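PDB 2EAB: alpha-fucosidase from Bifidobacterium bifidum, which probably releases alpha-1,2-linked L-fucose from glycans by hydrolysis, this chain being the catalytic fragment of a longer protein that carries further domains. Local coordinates for residues A[21-26]-A[348-353]; A[29-34]-A[48-53]. All blocks are in the same frame, centred on the assembly; numbering follows the deposited sequence.

Contacts 1 and 2 lie on the same side of the chain's centre, with their centres about 12 Å apart. Contact 2 is nested along the chain inside the long loop that contact 1 closes. Strand 19-22 belongs to contact 1, and helix 42-50 follows it and takes part in contact 2. Contact 1 joins parts 322 residues apart, one in the glycosyl hydrolase family 65 N-terminal domain, the other in the family 95 catalytic domain. Contact 2 is local, with both segments in the N-terminal domain. The two touch directly: Gln24 NE2 is 2.9 Å from Thr29 OG1, a probable hydrogen bond. The start of the N-terminal domain is thus tied both to the catalytic domain and to its own next helix.

Contact 1 of 2, residues A[21-26]-A[348-353]; sequences WYKQPA and AVATDA
Trp21 CG sits between its own backbone N and carbonyl carbon (chi1 67°), and the indole ring turns one face to Ala350 CA. Asp352 CG takes the equivalent place (chi1 53°), on the side of Tyr22 and Gln24. Ala350 CA lies 3.7 Å from the centroid of the six-membered ring of Trp21, in a CH-pi contact. The Trp21 backbone is gripped twice by Thr351. Trp21 N donates to Thr351 OG1 at 2.9 Å, and Thr351 N donates to Trp21 O at 2.8 Å. A water joins Trp21 NE1 to Val349 O. Asp352 CG comes to the edge of the Tyr22 ring, 3.5 Å from Tyr22 CD1. The hydroxyl of Tyr22 is bonded elsewhere, to Ala755 O. Gln24 and Asp352 meet tip to tip: Gln24 NE2 donates to Asp352 OD2 at 2.8 Å, on the syn side but 26° out of the carboxylate plane. A second water bridges Lys23 N, Gln24 OE1 and Asp352 OD1. Through the Thr351 bonds and the Ala350-indole contact, the N-terminal end of helix 351-360, with Ala350 at its N-cap position, is joined to strand 19-22, an outermost strand of the large antiparallel sheet in the N-terminal domain.

Contact 2 of 2, residues A[29-34]-A[48-53]; sequences TDATAT and QQTTLP
Gln49 OE1 is gripped by Ala33 N and by a water. Ala33 N donates to Gln49 OE1 at 3.2 Å, a rather long, bent bond that lies in the amide plane on a lone pair. The water donates to Gln49 OE1 at 2.7 Å and also to Asp30 O. The amide's other end donates: Gln49 NE2 to Ala33 O at 2.9 Å, with the nitrogen above the plane of that carbonyl, 51° out of it. One side-chain amide thus pairs with both the N-H and the C=O of Ala33. Gln49 NE2 has a second partner in Asn45 OD1, one turn back in helix 42-50. Gln49 itself is near the end of this helix, and its chain is extended beyond CG, which carries the amide across to the loop. That loop is shaped by an Asx turn. Asp30 OD1 accepts from Thr32 N at 2.9 Å and also takes the hydroxyl of Thr32 on its syn lone pair. An alanine in place of Gln49 would probably leave the N-H and C=O of Ala33 without their mates and the loop after the Asx turn freer to move. Closer to the backbone, Gln49 CB packs on Ala31 CB at 3.9 Å. Thr50 adds the apolar side of the contact. Its CG2 is anti to its carbonyl carbon and lies 3.8 Å from Thr29 CB, where the two threonine side chains pass alongside, pointing opposite ways. Their hydroxyls are bonded elsewhere: Thr50 OG1 to Arg46 O, and Thr29 OG1 to Pro25 O.

Contact 1 of 2, residues A[21-26]-A[348-353]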
ATOM      1  N   TRP A  21     -10.910   1.215  21.062  1.00  9.69           N
ATOM      2  CA  TRP A  21     -11.767   0.529  22.028  1.00  9.93           C
ATOM      3  C   TRP A  21     -13.228   0.968  21.976  1.00  9.78           C
ATOM      4  O   TRP A  21     -13.543   2.077  21.549  1.00  9.57           O
ATOM      5  CB  TRP A  21     -11.182   0.611  23.441  1.00 10.34           C
ATOM      6  CG  TRP A  21     -11.154   1.978  24.025  1.00 10.57           C
ATOM      7  CD1 TRP A  21     -10.269   2.980  23.739  1.00 11.11           C
ATOM      8  CD2 TRP A  21     -12.044   2.496  25.018  1.00 11.26           C
ATOM      9  NE1 TRP A  21     -10.561   4.095  24.491  1.00 11.46           N
ATOM     10  CE2 TRP A  21     -11.644   3.822  25.286  1.00 11.20           C
ATOM     11  CE3 TRP A  21     -13.145   1.967  25.708  1.00 11.76           C
ATOM     12  CZ2 TRP A  21     -12.306   4.630  26.218  1.00 11.42           C
ATOM     13  CZ3 TRP A  21     -13.802   2.773  26.635  1.00 11.43           C
ATOM     14  CH2 TRP A  21     -13.381   4.089  26.878  1.00 11.67           C
ATOM     15  N   TYR A  22     -14.109   0.056  22.391  1.00  9.92           N
ATOM     16  CA  TYR A  22     -15.555   0.197  22.213  1.00 10.12           C
ATOM     17  C   TYR A  22     -16.282  -0.414  23.391  1.00 10.37           C
ATOM     18  O   TYR A  22     -15.858  -1.431  23.926  1.00 10.25           O
ATOM     19  CB  TYR A  22     -16.012  -0.479  20.904  1.00  9.90           C
ATOM     20  CG  TYR A  22     -15.198  -0.013  19.721  1.00  9.46           C
ATOM     21  CD1 TYR A  22     -15.645   1.015  18.902  1.00  9.04           C
ATOM     22  CD2 TYR A  22     -13.941  -0.565  19.465  1.00  9.14           C
ATOM     23  CE1 TYR A  22     -14.873   1.465  17.841  1.00  9.36           C
ATOM     24  CE2 TYR A  22     -13.159  -0.114  18.422  1.00  9.07           C
ATOM     25  CZ  TYR A  22     -13.633   0.894  17.614  1.00  8.85           C
ATOM     26  OH  TYR A  22     -12.845   1.340  16.583  1.00  9.40           O
ATOM     27  N   LYS A  23     -17.390   0.216  23.767  1.00 10.65           N
ATOM     28  CA  LYS A  23     -18.180  -0.207  24.920  1.00 10.93           C
ATOM     29  C   LYS A  23     -19.324  -1.154  24.542  1.00 11.02           C
ATOM     30  O   LYS A  23     -20.184  -1.462  25.372  1.00 11.24           O
ATOM     31  CB  LYS A  23     -18.733   1.018  25.656  1.00 11.37           C
ATOM     32  CG  LYS A  23     -17.663   1.929  26.240  1.00 12.31           C
ATOM     33  CD  LYS A  23     -18.278   3.002  27.124  1.00 14.72           C
ATOM     34  CE  LYS A  23     -17.209   3.840  27.809  1.00 16.75           C
ATOM     35  NZ  LYS A  23     -17.795   4.718  28.865  1.00 18.07           N
ATOM     36  N   GLN A  24     -19.332  -1.624  23.296  1.00 10.90           N
ATOM     37  CA  GLN A  24     -20.372  -2.541  22.830  1.00 11.02           C
ATOM     38  C   GLN A  24     -19.855  -3.396  21.669  1.00 10.94           C
ATOM     39  O   GLN A  24     -18.900  -2.995  20.991  1.00 10.42           O
ATOM     40  CB  GLN A  24     -21.642  -1.769  22.440  1.00 11.48           C
ATOM     41  CG  GLN A  24     -21.544  -0.959  21.148  1.00 11.36           C
ATOM     42  CD  GLN A  24     -20.619   0.244  21.249  1.00 11.07           C
ATOM     43  OE1 GLN A  24     -20.703   1.035  22.192  1.00 11.27           O
ATOM     44  NE2 GLN A  24     -19.743   0.395  20.259  1.00 10.82           N
ATOM     45  N   PRO A  25     -20.455  -4.587  21.456  1.00 11.04           N
ATOM     46  CA  PRO A  25     -20.099  -5.453  20.322  1.00 11.01           C
ATOM     47  C   PRO A  25     -20.236  -4.787  18.959  1.00 10.62           C
ATOM     48  O   PRO A  25     -20.911  -3.769  18.823  1.00 10.22           O
ATOM     49  CB  PRO A  25     -21.119  -6.599  20.412  1.00 11.16           C
ATOM     50  CG  PRO A  25     -22.160  -6.142  21.376  1.00 12.63           C
ATOM     51  CD  PRO A  25     -21.483  -5.212  22.310  1.00 11.47           C
ATOM     52  N   ALA A  26     -19.612  -5.392  17.949  1.00 10.66           N
ATOM     53  CA  ALA A  26     -19.733  -4.932  16.567  1.00 11.10           C
ATOM     54  C   ALA A  26     -21.193  -4.746  16.151  1.00 11.54           C
ATOM     55  O   ALA A  26     -21.538  -3.741  15.537  1.00 11.36           O
ATOM     56  CB  ALA A  26     -19.023  -5.893  15.619  1.00 11.30           C
ATOM     57  N   ALA A 348     -11.473   9.377  29.313  1.00 15.44           N
ATOM     58  CA  ALA A 348     -11.162   8.752  28.024  1.00 14.87           C
ATOM     59  C   ALA A 348     -12.442   8.346  27.316  1.00 14.41           C
ATOM     60  O   ALA A 348     -13.369   7.833  27.942  1.00 14.65           O
ATOM     61  CB  ALA A 348     -10.268   7.548  28.216  1.00 15.13           C
ATOM     62  N   VAL A 349     -12.480   8.580  26.010  1.00 13.67           N
ATOM     63  CA  VAL A 349     -13.655   8.273  25.200  1.00 13.19           C
ATOM     64  C   VAL A 349     -13.371   7.106  24.260  1.00 12.51           C
ATOM     65  O   VAL A 349     -12.252   6.963  23.744  1.00 11.84           O
ATOM     66  CB  VAL A 349     -14.145   9.511  24.400  1.00 13.77           C
ATOM     67  CG1 VAL A 349     -14.777  10.538  25.342  1.00 14.33           C
ATOM     68  CG2 VAL A 349     -13.001  10.140  23.597  1.00 14.43           C
ATOM     69  N   ALA A 350     -14.384   6.270  24.054  1.00 11.69           N
ATOM     70  CA  ALA A 350     -14.294   5.154  23.117  1.00 11.01           C
ATOM     71  C   ALA A 350     -14.060   5.666  21.697  1.00 10.62           C
ATOM     72  O   ALA A 350     -14.427   6.788  21.360  1.00 10.36           O
ATOM     73  CB  ALA A 350     -15.547   4.302  23.184  1.00 11.29           C
ATOM     74  N   THR A 351     -13.458   4.818  20.869  1.00 10.29           N
ATOM     75  CA  THR A 351     -13.000   5.222  19.543  1.00 10.07           C
ATOM     76  C   THR A 351     -14.152   5.626  18.621  1.00  9.91           C
ATOM     77  O   THR A 351     -14.024   6.570  17.844  1.00  9.59           O
ATOM     78  CB  THR A 351     -12.113   4.124  18.926  1.00  9.89           C
ATOM     79  OG1 THR A 351     -11.040   3.841  19.833  1.00 10.08           O
ATOM     80  CG2 THR A 351     -11.531   4.561  17.581  1.00 10.25           C
ATOM     81  N   ASP A 352     -15.280   4.926  18.720  1.00  9.77           N
ATOM     82  CA  ASP A 352     -16.469   5.322  17.972  1.00 10.16           C
ATOM     83  C   ASP A 352     -17.027   6.674  18.448  1.00 10.18           C
ATOM     84  O   ASP A 352     -17.398   7.520  17.633  1.00 10.45           O
ATOM     85  CB  ASP A 352     -17.547   4.221  17.944  1.00 10.07           C
ATOM     86  CG  ASP A 352     -17.926   3.685  19.329  1.00 10.52           C
ATOM     87  OD1 ASP A 352     -17.282   4.013  20.351  1.00 11.18           O
ATOM     88  OD2 ASP A 352     -18.888   2.885  19.372  1.00 11.22           O
ATOM     89  N   ALA A 353     -17.070   6.870  19.765  1.00 10.54           N
ATOM     90  CA  ALA A 353     -17.487   8.151  20.344  1.00 10.66           C
ATOM     91  C   ALA A 353     -16.538   9.279  19.940  1.00 10.67           C
ATOM     92  O   ALA A 353     -16.973  10.398  19.649  1.00 10.91           O
ATOM     93  CB  ALA A 353     -17.581   8.051  21.861  1.00 11.04           C
TER
HETATM   94  O   HOH W   1      -9.573   6.804  24.496  1.00 12.45           O
HETATM   95  O   HOH W   2     -18.408   2.663  22.569  1.00 10.94           O
HETATM   96  O   HOH W   3     -16.081   6.996  27.938  1.00 20.37           O

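Contact 2 of 2, residues A[29-34]-A[48-53]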
ATOM      1  N   THR A  29     -22.481  -1.428  17.217  1.00 12.19           N
ATOM      2  CA  THR A  29     -21.615  -0.301  16.898  1.00 11.70           C
ATOM      3  C   THR A  29     -22.123   0.391  15.632  1.00 11.85           C
ATOM      4  O   THR A  29     -22.630  -0.269  14.722  1.00 12.13           O
ATOM      5  CB  THR A  29     -20.148  -0.775  16.727  1.00 11.51           C
ATOM      6  OG1 THR A  29     -19.709  -1.415  17.931  1.00 10.72           O
ATOM      7  CG2 THR A  29     -19.211   0.384  16.410  1.00 11.35           C
ATOM      8  N   ASP A  30     -21.986   1.716  15.588  1.00 12.03           N
ATOM      9  CA  ASP A  30     -22.456   2.535  14.471  1.00 12.23           C
ATOM     10  C   ASP A  30     -21.869   2.070  13.140  1.00 11.80           C
ATOM     11  O   ASP A  30     -20.648   2.073  12.954  1.00 11.65           O
ATOM     12  CB  ASP A  30     -22.102   4.007  14.724  1.00 12.66           C
ATOM     13  CG  ASP A  30     -22.782   4.961  13.754  1.00 14.56           C
ATOM     14  OD1 ASP A  30     -22.621   4.806  12.524  1.00 16.05           O
ATOM     15  OD2 ASP A  30     -23.457   5.898  14.230  1.00 16.08           O
ATOM     16  N   ALA A  31     -22.752   1.659  12.231  1.00 11.48           N
ATOM     17  CA  ALA A  31     -22.364   1.265  10.876  1.00 11.42           C
ATOM     18  C   ALA A  31     -23.177   2.050   9.844  1.00 11.58           C
ATOM     19  O   ALA A  31     -23.555   1.522   8.791  1.00 11.44           O
ATOM     20  CB  ALA A  31     -22.533  -0.240  10.683  1.00 11.63           C
ATOM     21  N   THR A  32     -23.421   3.322  10.151  1.00 11.89           N
ATOM     22  CA  THR A  32     -24.324   4.156   9.359  1.00 12.32           C
ATOM     23  C   THR A  32     -23.642   4.952   8.247  1.00 11.66           C
ATOM     24  O   THR A  32     -24.314   5.661   7.497  1.00 11.65           O
ATOM     25  CB  THR A  32     -25.117   5.147  10.245  1.00 12.78           C
ATOM     26  OG1 THR A  32     -24.209   6.056  10.877  1.00 13.98           O
ATOM     27  CG2 THR A  32     -25.923   4.409  11.305  1.00 13.70           C
ATOM     28  N   ALA A  33     -22.317   4.864   8.145  1.00 11.12           N
ATOM     29  CA  ALA A  33     -21.617   5.525   7.044  1.00 10.59           C
ATOM     30  C   ALA A  33     -21.938   4.840   5.713  1.00 10.26           C
ATOM     31  O   ALA A  33     -22.435   3.714   5.690  1.00 10.07           O
ATOM     32  CB  ALA A  33     -20.118   5.557   7.290  1.00 10.44           C
ATOM     33  N   THR A  34     -21.670   5.530   4.611  1.00 10.12           N
ATOM     34  CA  THR A  34     -21.923   4.995   3.273  1.00 10.32           C
ATOM     35  C   THR A  34     -21.346   3.590   3.125  1.00  9.86           C
ATOM     36  O   THR A  34     -20.163   3.369   3.391  1.00  9.56           O
ATOM     37  CB  THR A  34     -21.320   5.906   2.195  1.00 10.54           C
ATOM     38  OG1 THR A  34     -21.797   7.240   2.391  1.00 12.24           O
ATOM     39  CG2 THR A  34     -21.715   5.443   0.805  1.00 11.32           C
ATOM     40  N   GLN A  48     -17.475  -4.419   7.736  1.00  7.21           N
ATOM     41  CA  GLN A  48     -16.447  -3.477   7.280  1.00  7.33           C
ATOM     42  C   GLN A  48     -16.346  -2.232   8.144  1.00  7.46           C
ATOM     43  O   GLN A  48     -15.291  -1.597   8.185  1.00  7.51           O
ATOM     44  CB  GLN A  48     -16.651  -3.076   5.815  1.00  7.26           C
ATOM     45  CG  GLN A  48     -17.868  -2.205   5.567  1.00  8.11           C
ATOM     46  CD  GLN A  48     -17.904  -1.627   4.172  1.00  7.69           C
ATOM     47  OE1 GLN A  48     -16.894  -1.600   3.462  1.00  7.27           O
ATOM     48  NE2 GLN A  48     -19.070  -1.136   3.777  1.00  8.12           N
ATOM     49  N   GLN A  49     -17.430  -1.881   8.835  1.00  7.54           N
ATOM     50  CA  GLN A  49     -17.461  -0.634   9.602  1.00  7.86           C
ATOM     51  C   GLN A  49     -17.092  -0.794  11.072  1.00  8.16           C
ATOM     52  O   GLN A  49     -16.748   0.191  11.730  1.00  8.01           O
ATOM     53  CB  GLN A  49     -18.826   0.060   9.481  1.00  7.94           C
ATOM     54  CG  GLN A  49     -19.209   0.399   8.050  1.00  7.82           C
ATOM     55  CD  GLN A  49     -20.188   1.556   7.927  1.00  8.43           C
ATOM     56  OE1 GLN A  49     -20.233   2.455   8.776  1.00  9.04           O
ATOM     57  NE2 GLN A  49     -20.957   1.554   6.846  1.00  8.50           N
ATOM     58  N   THR A  50     -17.163  -2.019  11.585  1.00  8.11           N
ATOM     59  CA  THR A  50     -17.162  -2.207  13.040  1.00  8.38           C
ATOM     60  C   THR A  50     -16.182  -3.231  13.618  1.00  8.47           C
ATOM     61  O   THR A  50     -15.906  -3.186  14.815  1.00  8.67           O
ATOM     62  CB  THR A  50     -18.578  -2.554  13.582  1.00  8.68           C
ATOM     63  OG1 THR A  50     -18.931  -3.874  13.170  1.00  8.99           O
ATOM     64  CG2 THR A  50     -19.634  -1.576  13.087  1.00  9.01           C
ATOM     65  N   THR A  51     -15.672  -4.154  12.801  1.00  7.98           N
ATOM     66  CA  THR A  51     -14.827  -5.224  13.326  1.00  7.77           C
ATOM     67  C   THR A  51     -13.357  -4.811  13.407  1.00  7.67           C
ATOM     68  O   THR A  51     -12.929  -3.864  12.748  1.00  8.34           O
ATOM     69  CB  THR A  51     -14.978  -6.531  12.512  1.00  7.45           C
ATOM     70  OG1 THR A  51     -14.506  -6.318  11.176  1.00  7.59           O
ATOM     71  CG2 THR A  51     -16.437  -6.993  12.489  1.00  8.17           C
ATOM     72  N   LEU A  52     -12.591  -5.530  14.220  1.00  7.52           N
ATOM     73  CA  LEU A  52     -11.220  -5.129  14.514  1.00  7.60           C
ATOM     74  C   LEU A  52     -10.222  -6.143  13.973  1.00  7.72           C
ATOM     75  O   LEU A  52     -10.279  -7.319  14.324  1.00  7.54           O
ATOM     76  CB  LEU A  52     -11.036  -4.893  16.018  1.00  8.43           C
ATOM     77  CG  LEU A  52     -11.820  -3.697  16.575  1.00  9.03           C
ATOM     78  CD1 LEU A  52     -11.801  -3.675  18.099  1.00 10.02           C
ATOM     79  CD2 LEU A  52     -11.281  -2.386  16.002  1.00 10.10           C
ATOM     80  N   PRO A  53      -9.326  -5.689  13.075  1.00  7.46           N
ATOM     81  CA  PRO A  53      -8.418  -6.573  12.363  1.00  7.63           C
ATOM     82  C   PRO A  53      -7.113  -6.887  13.081  1.00  7.82           C
ATOM     83  O   PRO A  53      -6.556  -6.047  13.796  1.00  7.72           O
ATOM     84  CB  PRO A  53      -8.117  -5.784  11.089  1.00  7.87           C
ATOM     85  CG  PRO A  53      -8.129  -4.367  11.539  1.00  7.98           C
ATOM     86  CD  PRO A  53      -9.181  -4.291  12.625  1.00  7.78           C
TER
HETATM   87  O   HOH W   4     -18.996   3.321  11.074  1.00 11.00           O